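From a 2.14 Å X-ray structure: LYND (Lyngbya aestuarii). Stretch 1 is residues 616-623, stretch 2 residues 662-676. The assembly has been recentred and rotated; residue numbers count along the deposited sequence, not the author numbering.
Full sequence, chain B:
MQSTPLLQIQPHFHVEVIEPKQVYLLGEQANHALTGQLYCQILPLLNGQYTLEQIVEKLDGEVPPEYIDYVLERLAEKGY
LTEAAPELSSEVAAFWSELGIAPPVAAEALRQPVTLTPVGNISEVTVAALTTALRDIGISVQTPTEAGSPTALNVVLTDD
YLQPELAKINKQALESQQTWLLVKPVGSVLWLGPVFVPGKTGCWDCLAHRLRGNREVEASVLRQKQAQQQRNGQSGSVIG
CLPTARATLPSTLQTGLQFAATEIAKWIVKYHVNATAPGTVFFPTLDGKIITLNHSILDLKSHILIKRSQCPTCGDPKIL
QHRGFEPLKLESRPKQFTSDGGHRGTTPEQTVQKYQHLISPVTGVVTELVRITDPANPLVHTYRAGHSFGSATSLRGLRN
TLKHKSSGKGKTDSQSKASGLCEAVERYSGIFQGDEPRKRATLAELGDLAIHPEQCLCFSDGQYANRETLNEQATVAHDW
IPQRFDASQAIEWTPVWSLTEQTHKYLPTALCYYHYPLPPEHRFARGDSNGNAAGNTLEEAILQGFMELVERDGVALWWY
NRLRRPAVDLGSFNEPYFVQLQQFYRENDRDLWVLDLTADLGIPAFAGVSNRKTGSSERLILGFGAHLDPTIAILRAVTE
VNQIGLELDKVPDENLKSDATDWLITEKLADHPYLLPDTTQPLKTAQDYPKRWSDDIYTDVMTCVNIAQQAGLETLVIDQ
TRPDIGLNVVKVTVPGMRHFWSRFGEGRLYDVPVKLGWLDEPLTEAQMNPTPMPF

Stretch 1 (616-623) SSERLILG
Stretch 2, residues 662-676: DWLITEKLADHPYLL

Two waters do much of the joining here, filling the gap between a loop and the C-terminal end of a helix. Water 2 accepts from Glu618 N (2.7 Å) and lies 2.7 Å from Glu667 O; water 3 accepts from Leu620 N (2.6 Å) and lies 2.8 Å from Trp663 O and 2.9 Å from Glu667 O. Amides of the loop are matched, directly or through water, to carbonyls at and just past the helix end: Trp663 O already accepts from Glu667 N, whereas Leu664 O has no backbone donor from its own stretch.

Between those two amides, Arg619 N reaches Leu664 O directly, a weak hydrogen bond of 3.2 Å. Arg619 sits at phi/psi 51/58, with its CA 4.2 Å from the CA of Leu664, and its CA-to-CB bond points away. Ser617 CA lies 5.1 Å from Ile665 CA. The helix runs through Thr666; Glu667 leaves it at -74/144, and a 3-10 turn follows at 669-671.

Glu618 (chi1 m, chi2 t) receives that turn: Leu669 N donates to Glu618 OE1 at 2.8 Å, while water 1 donates to Glu618 OE2 and accepts from Ala670 N, both at 2.9 Å.

Leu620, at -61/120 with chi1 m and chi2 t, has the largest covered area. Its carbonyl takes a short bond from Trp663, NE1 to O 2.6 Å, near the plane of the indole at its edge; Trp663 is chi1 t, chi2 -90°. Leu620 CB also packs against Trp663 CZ2 at 3.7 Å. Further out, Leu620 CD2 meets Leu669 CD1 (3.6 Å) and Leu620 CD1 meets Leu675 CD1 (3.8 Å).

The strand starts at Ile621. The CA-to-CB bond of Ile621 (m, t) points away, yet Ile621 CG1 comes within 3.5 Å of Leu664 CD2; Leu622 (p, p), whose CA-to-CB bond points toward stretch 2, places CD2 4.0 Å from Leu675 CD2.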

ATOM      1  N   SER B 616      31.514 -20.907  -7.731  1.00 87.46           N
ATOM      2  CA  SER B 616      32.325 -21.691  -6.802  1.00 85.08           C
ATOM      3  C   SER B 616      31.593 -22.969  -6.384  1.00 74.77           C
ATOM      4  O   SER B 616      32.192 -24.037  -6.312  1.00 78.59           O
ATOM      5  CB  SER B 616      32.688 -20.855  -5.569  1.00 80.06           C
ATOM      6  OG  SER B 616      31.527 -20.378  -4.903  1.00 82.49           O
ATOM      7  N   SER B 617      30.293 -22.847  -6.130  1.00 69.11           N
ATOM      8  CA  SER B 617      29.480 -23.964  -5.652  1.00 62.92           C
ATOM      9  C   SER B 617      28.203 -24.111  -6.471  1.00 58.48           C
ATOM     10  O   SER B 617      27.747 -23.154  -7.100  1.00 61.42           O
ATOM     11  CB  SER B 617      29.126 -23.753  -4.188  1.00 60.37           C
ATOM     12  OG  SER B 617      28.399 -22.550  -4.027  1.00 68.98           O
ATOM     13  N   GLU B 618      27.627 -25.309  -6.446  1.00 53.16           N
ATOM     14  CA  GLU B 618      26.459 -25.624  -7.268  1.00 59.19           C
ATOM     15  C   GLU B 618      25.145 -25.091  -6.692  1.00 55.22           C
ATOM     16  O   GLU B 618      24.183 -24.906  -7.425  1.00 52.75           O
ATOM     17  CB  GLU B 618      26.350 -27.130  -7.473  1.00 50.18           C
ATOM     18  CG  GLU B 618      27.454 -27.689  -8.358  1.00 53.21           C
ATOM     19  CD  GLU B 618      27.209 -29.129  -8.766  1.00 64.92           C
ATOM     20  OE1 GLU B 618      26.097 -29.645  -8.515  1.00 67.30           O
ATOM     21  OE2 GLU B 618      28.133 -29.744  -9.340  1.00 60.32           O
ATOM     22  N   ARG B 619      25.125 -24.859  -5.382  1.00 54.00           N
ATOM     23  CA  ARG B 619      23.961 -24.317  -4.686  1.00 54.07           C
ATOM     24  C   ARG B 619      22.717 -25.121  -5.022  1.00 57.15           C
ATOM     25  O   ARG B 619      21.735 -24.587  -5.550  1.00 51.07           O
ATOM     26  CB  ARG B 619      23.729 -22.845  -5.059  1.00 59.68           C
ATOM     27  CG  ARG B 619      24.966 -21.966  -4.997  1.00 68.26           C
ATOM     28  CD  ARG B 619      25.076 -21.148  -3.725  1.00 58.49           C
ATOM     29  NE  ARG B 619      25.624 -19.830  -4.046  1.00 82.01           N
ATOM     30  CZ  ARG B 619      26.137 -18.987  -3.161  1.00 85.96           C
ATOM     31  NH1 ARG B 619      26.194 -19.320  -1.885  1.00 80.67           N
ATOM     32  NH2 ARG B 619      26.607 -17.814  -3.560  1.00 88.23           N
ATOM     33  N   LEU B 620      22.773 -26.411  -4.744  1.00 48.86           N
ATOM     34  CA  LEU B 620      21.653 -27.285  -5.015  1.00 47.21           C
ATOM     35  C   LEU B 620      20.462 -26.816  -4.202  1.00 49.74           C
ATOM     36  O   LEU B 620      20.488 -26.743  -2.973  1.00 47.16           O
ATOM     37  CB  LEU B 620      21.978 -28.749  -4.685  1.00 50.45           C
ATOM     38  CG  LEU B 620      23.044 -29.383  -5.579  1.00 62.15           C
ATOM     39  CD1 LEU B 620      23.385 -30.780  -5.081  1.00 62.57           C
ATOM     40  CD2 LEU B 620      22.579 -29.420  -7.029  1.00 64.02           C
ATOM     41  N   ILE B 621      19.411 -26.477  -4.914  1.00 44.63           N
ATOM     42  CA  ILE B 621      18.209 -26.029  -4.281  1.00 51.91           C
ATOM     43  C   ILE B 621      17.055 -26.813  -4.864  1.00 42.11           C
ATOM     44  O   ILE B 621      17.083 -27.249  -6.009  1.00 44.02           O
ATOM     45  CB  ILE B 621      18.066 -24.503  -4.440  1.00 58.74           C
ATOM     46  CG1 ILE B 621      19.178 -23.840  -3.612  1.00 53.74           C
ATOM     47  CG2 ILE B 621      16.697 -24.029  -3.961  1.00 65.31           C
ATOM     48  CD1 ILE B 621      19.328 -22.385  -3.807  1.00 57.68           C
ATOM     49  N   LEU B 622      16.040 -27.011  -4.055  1.00 42.81           N
ATOM     50  CA  LEU B 622      14.876 -27.722  -4.502  1.00 52.03           C
ATOM     51  C   LEU B 622      13.630 -27.258  -3.753  1.00 45.48           C
ATOM     52  O   LEU B 622      13.716 -26.605  -2.708  1.00 41.33           O
ATOM     53  CB  LEU B 622      15.105 -29.224  -4.356  1.00 65.53           C
ATOM     54  CG  LEU B 622      15.770 -29.651  -3.059  1.00 57.73           C
ATOM     55  CD1 LEU B 622      14.731 -29.678  -1.970  1.00 69.48           C
ATOM     56  CD2 LEU B 622      16.432 -31.007  -3.204  1.00 55.70           C
ATOM     57  N   GLY B 623      12.473 -27.580  -4.311  1.00 43.53           N
ATOM     58  CA  GLY B 623      11.204 -27.132  -3.770  1.00 50.95           C
ATOM     59  C   GLY B 623      10.134 -28.131  -4.131  1.00 48.04           C
ATOM     60  O   GLY B 623      10.243 -28.823  -5.143  1.00 49.52           O
ATOM     61  N   ASP B 662      25.962 -25.370   4.582  1.00 55.73           N
ATOM     62  CA  ASP B 662      26.885 -26.461   4.270  1.00 63.48           C
ATOM     63  C   ASP B 662      26.471 -27.184   2.991  1.00 54.47           C
ATOM     64  O   ASP B 662      27.289 -27.432   2.109  1.00 46.49           O
ATOM     65  CB  ASP B 662      26.930 -27.461   5.425  1.00 67.01           C
ATOM     66  CG  ASP B 662      28.112 -28.404   5.332  1.00 93.57           C
ATOM     67  OD1 ASP B 662      28.215 -29.151   4.330  1.00106.39           O
ATOM     68  OD2 ASP B 662      28.949 -28.400   6.265  1.00106.39           O
ATOM     69  N   TRP B 663      25.188 -27.516   2.909  1.00 45.26           N
ATOM     70  CA  TRP B 663      24.634 -28.177   1.742  1.00 50.24           C
ATOM     71  C   TRP B 663      24.861 -27.368   0.462  1.00 55.87           C
ATOM     72  O   TRP B 663      25.254 -27.913  -0.575  1.00 43.11           O
ATOM     73  CB  TRP B 663      23.144 -28.408   1.951  1.00 49.98           C
ATOM     74  CG  TRP B 663      22.417 -28.717   0.692  1.00 56.98           C
ATOM     75  CD1 TRP B 663      21.823 -27.820  -0.156  1.00 45.13           C
ATOM     76  CD2 TRP B 663      22.195 -30.012   0.132  1.00 41.51           C
ATOM     77  NE1 TRP B 663      21.249 -28.482  -1.205  1.00 45.68           N
ATOM     78  CE2 TRP B 663      21.467 -29.829  -1.057  1.00 47.68           C
ATOM     79  CE3 TRP B 663      22.545 -31.310   0.519  1.00 49.71           C
ATOM     80  CZ2 TRP B 663      21.084 -30.895  -1.862  1.00 54.40           C
ATOM     81  CZ3 TRP B 663      22.163 -32.363  -0.280  1.00 46.12           C
ATOM     82  CH2 TRP B 663      21.445 -32.152  -1.456  1.00 52.87           C
ATOM     83  N   LEU B 664      24.623 -26.063   0.549  1.00 46.20           N
ATOM     84  CA  LEU B 664      24.687 -25.187  -0.616  1.00 51.73           C
ATOM     85  C   LEU B 664      26.100 -25.047  -1.178  1.00 55.47           C
ATOM     86  O   LEU B 664      26.293 -25.070  -2.392  1.00 64.71           O
ATOM     87  CB  LEU B 664      24.127 -23.812  -0.258  1.00 47.84           C
ATOM     88  CG  LEU B 664      22.609 -23.742  -0.097  1.00 43.84           C
ATOM     89  CD1 LEU B 664      22.192 -22.487   0.666  1.00 48.11           C
ATOM     90  CD2 LEU B 664      21.926 -23.773  -1.454  1.00 53.59           C
ATOM     91  N   ILE B 665      27.084 -24.912  -0.297  1.00 53.16           N
ATOM     92  CA  ILE B 665      28.462 -24.688  -0.739  1.00 57.85           C
ATOM     93  C   ILE B 665      29.167 -26.000  -1.088  1.00 57.29           C
ATOM     94  O   ILE B 665      29.958 -26.046  -2.030  1.00 65.85           O
ATOM     95  CB  ILE B 665      29.299 -23.892   0.314  1.00 71.46           C
ATOM     96  CG1 ILE B 665      30.799 -23.988   0.002  1.00 76.30           C
ATOM     97  CG2 ILE B 665      29.064 -24.403   1.725  1.00 70.65           C
ATOM     98  CD1 ILE B 665      31.664 -23.031   0.803  1.00 95.01           C
ATOM     99  N   THR B 666      28.870 -27.066  -0.341  1.00 50.85           N
ATOM    100  CA  THR B 666      29.623 -28.316  -0.462  1.00 48.01           C
ATOM    101  C   THR B 666      29.063 -29.285  -1.500  1.00 51.76           C
ATOM    102  O   THR B 666      29.795 -29.786  -2.350  1.00 59.02           O
ATOM    103  CB  THR B 666      29.715 -29.080   0.884  1.00 58.59           C
ATOM    104  OG1 THR B 666      28.409 -29.465   1.327  1.00 78.63           O
ATOM    105  CG2 THR B 666      30.397 -28.229   1.950  1.00 61.05           C
ATOM    106  N   GLU B 667      27.766 -29.566  -1.424  1.00 46.83           N
ATOM    107  CA  GLU B 667      27.200 -30.691  -2.152  1.00 51.65           C
ATOM    108  C   GLU B 667      27.085 -30.452  -3.648  1.00 50.32           C
ATOM    109  O   GLU B 667      26.770 -29.354  -4.104  1.00 44.69           O
ATOM    110  CB  GLU B 667      25.829 -31.043  -1.593  1.00 50.61           C
ATOM    111  CG  GLU B 667      25.857 -31.501  -0.155  1.00 55.28           C
ATOM    112  CD  GLU B 667      26.901 -32.566   0.089  1.00 64.24           C
ATOM    113  OE1 GLU B 667      26.881 -33.591  -0.625  1.00 61.28           O
ATOM    114  OE2 GLU B 667      27.748 -32.367   0.983  1.00 60.81           O
ATOM    115  N   LYS B 668      27.320 -31.519  -4.399  1.00 48.66           N
ATOM    116  CA  LYS B 668      27.301 -31.483  -5.851  1.00 52.29           C
ATOM    117  C   LYS B 668      26.279 -32.460  -6.408  1.00 53.47           C
ATOM    118  O   LYS B 668      25.789 -33.353  -5.715  1.00 52.23           O
ATOM    119  CB  LYS B 668      28.687 -31.819  -6.407  1.00 57.91           C
ATOM    120  CG  LYS B 668      29.656 -30.650  -6.431  1.00 65.61           C
ATOM    121  CD  LYS B 668      30.989 -31.006  -5.784  1.00 74.81           C
ATOM    122  CE  LYS B 668      32.100 -30.065  -6.218  1.00 73.02           C
ATOM    123  NZ  LYS B 668      31.648 -28.641  -6.314  1.00 87.38           N
ATOM    124  N   LEU B 669      25.975 -32.292  -7.684  1.00 53.00           N
ATOM    125  CA  LEU B 669      25.010 -33.150  -8.358  1.00 57.15           C
ATOM    126  C   LEU B 669      25.570 -34.576  -8.431  1.00 57.83           C
ATOM    127  O   LEU B 669      24.833 -35.556  -8.333  1.00 54.31           O
ATOM    128  CB  LEU B 669      24.718 -32.598  -9.756  1.00 58.94           C
ATOM    129  CG  LEU B 669      23.307 -32.627 -10.330  1.00 50.47           C
ATOM    130  CD1 LEU B 669      22.237 -32.197  -9.354  1.00 44.98           C
ATOM    131  CD2 LEU B 669      23.270 -31.720 -11.542  1.00 54.42           C
ATOM    132  N   ALA B 670      26.884 -34.679  -8.579  1.00 58.62           N
ATOM    133  CA  ALA B 670      27.556 -35.972  -8.628  1.00 53.99           C
ATOM    134  C   ALA B 670      27.473 -36.725  -7.307  1.00 45.69           C
ATOM    135  O   ALA B 670      27.700 -37.931  -7.265  1.00 55.46           O
ATOM    136  CB  ALA B 670      29.007 -35.786  -9.023  1.00 49.76           C
ATOM    137  N   ASP B 671      27.166 -36.016  -6.228  1.00 59.49           N
ATOM    138  CA  ASP B 671      27.034 -36.637  -4.910  1.00 49.48           C
ATOM    139  C   ASP B 671      25.632 -37.194  -4.673  1.00 50.49           C
ATOM    140  O   ASP B 671      25.430 -37.974  -3.748  1.00 51.96           O
ATOM    141  CB  ASP B 671      27.350 -35.623  -3.805  1.00 53.85           C
ATOM    142  CG  ASP B 671      28.824 -35.292  -3.712  1.00 65.21           C
ATOM    143  OD1 ASP B 671      29.623 -36.183  -3.363  1.00 73.97           O
ATOM    144  OD2 ASP B 671      29.180 -34.123  -3.949  1.00 74.39           O
ATOM    145  N   HIS B 672      24.664 -36.759  -5.485  1.00 52.96           N
ATOM    146  CA  HIS B 672      23.262 -37.152  -5.321  1.00 49.19           C
ATOM    147  C   HIS B 672      22.589 -37.348  -6.681  1.00 49.58           C
ATOM    148  O   HIS B 672      21.826 -36.499  -7.126  1.00 51.53           O
ATOM    149  CB  HIS B 672      22.510 -36.091  -4.517  1.00 56.42           C
ATOM    150  CG  HIS B 672      23.218 -35.666  -3.271  1.00 46.55           C
ATOM    151  ND1 HIS B 672      23.078 -36.328  -2.068  1.00 48.95           N
ATOM    152  CD2 HIS B 672      24.089 -34.654  -3.043  1.00 52.04           C
ATOM    153  CE1 HIS B 672      23.825 -35.739  -1.152  1.00 38.65           C
ATOM    154  NE2 HIS B 672      24.454 -34.721  -1.718  1.00 40.51           N
ATOM    155  N   PRO B 673      22.887 -38.472  -7.354  1.00 50.05           N
ATOM    156  CA  PRO B 673      22.349 -38.730  -8.699  1.00 55.55           C
ATOM    157  C   PRO B 673      20.831 -38.886  -8.739  1.00 53.27           C
ATOM    158  O   PRO B 673      20.228 -38.770  -9.811  1.00 53.14           O
ATOM    159  CB  PRO B 673      23.036 -40.040  -9.108  1.00 51.37           C
ATOM    160  CG  PRO B 673      23.401 -40.693  -7.832  1.00 54.70           C
ATOM    161  CD  PRO B 673      23.699 -39.597  -6.858  1.00 51.40           C
ATOM    162  N   TYR B 674      20.225 -39.139  -7.582  1.00 44.72           N
ATOM    163  CA  TYR B 674      18.779 -39.225  -7.473  1.00 43.72           C
ATOM    164  C   TYR B 674      18.095 -37.846  -7.580  1.00 46.32           C
ATOM    165  O   TYR B 674      16.869 -37.747  -7.467  1.00 43.93           O
ATOM    166  CB  TYR B 674      18.383 -39.902  -6.157  1.00 44.68           C
ATOM    167  CG  TYR B 674      18.992 -39.270  -4.917  1.00 45.51           C
ATOM    168  CD1 TYR B 674      20.235 -39.674  -4.447  1.00 56.68           C
ATOM    169  CD2 TYR B 674      18.319 -38.280  -4.213  1.00 52.14           C
ATOM    170  CE1 TYR B 674      20.795 -39.098  -3.324  1.00 63.26           C
ATOM    171  CE2 TYR B 674      18.869 -37.702  -3.087  1.00 57.26           C
ATOM    172  CZ  TYR B 674      20.103 -38.113  -2.650  1.00 60.13           C
ATOM    173  OH  TYR B 674      20.647 -37.538  -1.534  1.00 57.17           O
ATOM    174  N   LEU B 675      18.884 -36.793  -7.796  1.00 51.21           N
ATOM    175  CA  LEU B 675      18.352 -35.450  -8.003  1.00 58.90           C
ATOM    176  C   LEU B 675      18.027 -35.181  -9.465  1.00 54.33           C
ATOM    177  O   LEU B 675      17.125 -34.402  -9.771  1.00 49.95           O
ATOM    178  CB  LEU B 675      19.340 -34.395  -7.509  1.00 54.63           C
ATOM    179  CG  LEU B 675      19.516 -34.238  -5.997  1.00 54.13           C
ATOM    180  CD1 LEU B 675      20.494 -33.109  -5.729  1.00 44.17           C
ATOM    181  CD2 LEU B 675      18.202 -33.967  -5.286  1.00 56.40           C
ATOM    182  N   LEU B 676      18.765 -35.812 -10.371  1.00 49.90           N
ATOM    183  CA  LEU B 676      18.533 -35.600 -11.790  1.00 70.46           C
ATOM    184  C   LEU B 676      17.679 -36.740 -12.323  1.00 55.97           C
ATOM    185  O   LEU B 676      17.689 -37.838 -11.771  1.00 51.06           O
ATOM    186  CB  LEU B 676      19.853 -35.458 -12.549  1.00 78.97           C
ATOM    187  CG  LEU B 676      20.839 -36.617 -12.517  1.00 69.82           C
ATOM    188  CD1 LEU B 676      20.528 -37.618 -13.625  1.00 80.29           C
ATOM    189  CD2 LEU B 676      22.254 -36.076 -12.657  1.00 65.92           C
TER
HETATM  190  O   HOH W   1      28.082 -32.506 -10.120  1.00 56.47           O
HETATM  191  O   HOH W   2      28.147 -27.083  -4.515  1.00 59.83           O
HETATM  192  O   HOH W   3      24.623 -27.572  -3.332  1.00 44.02           O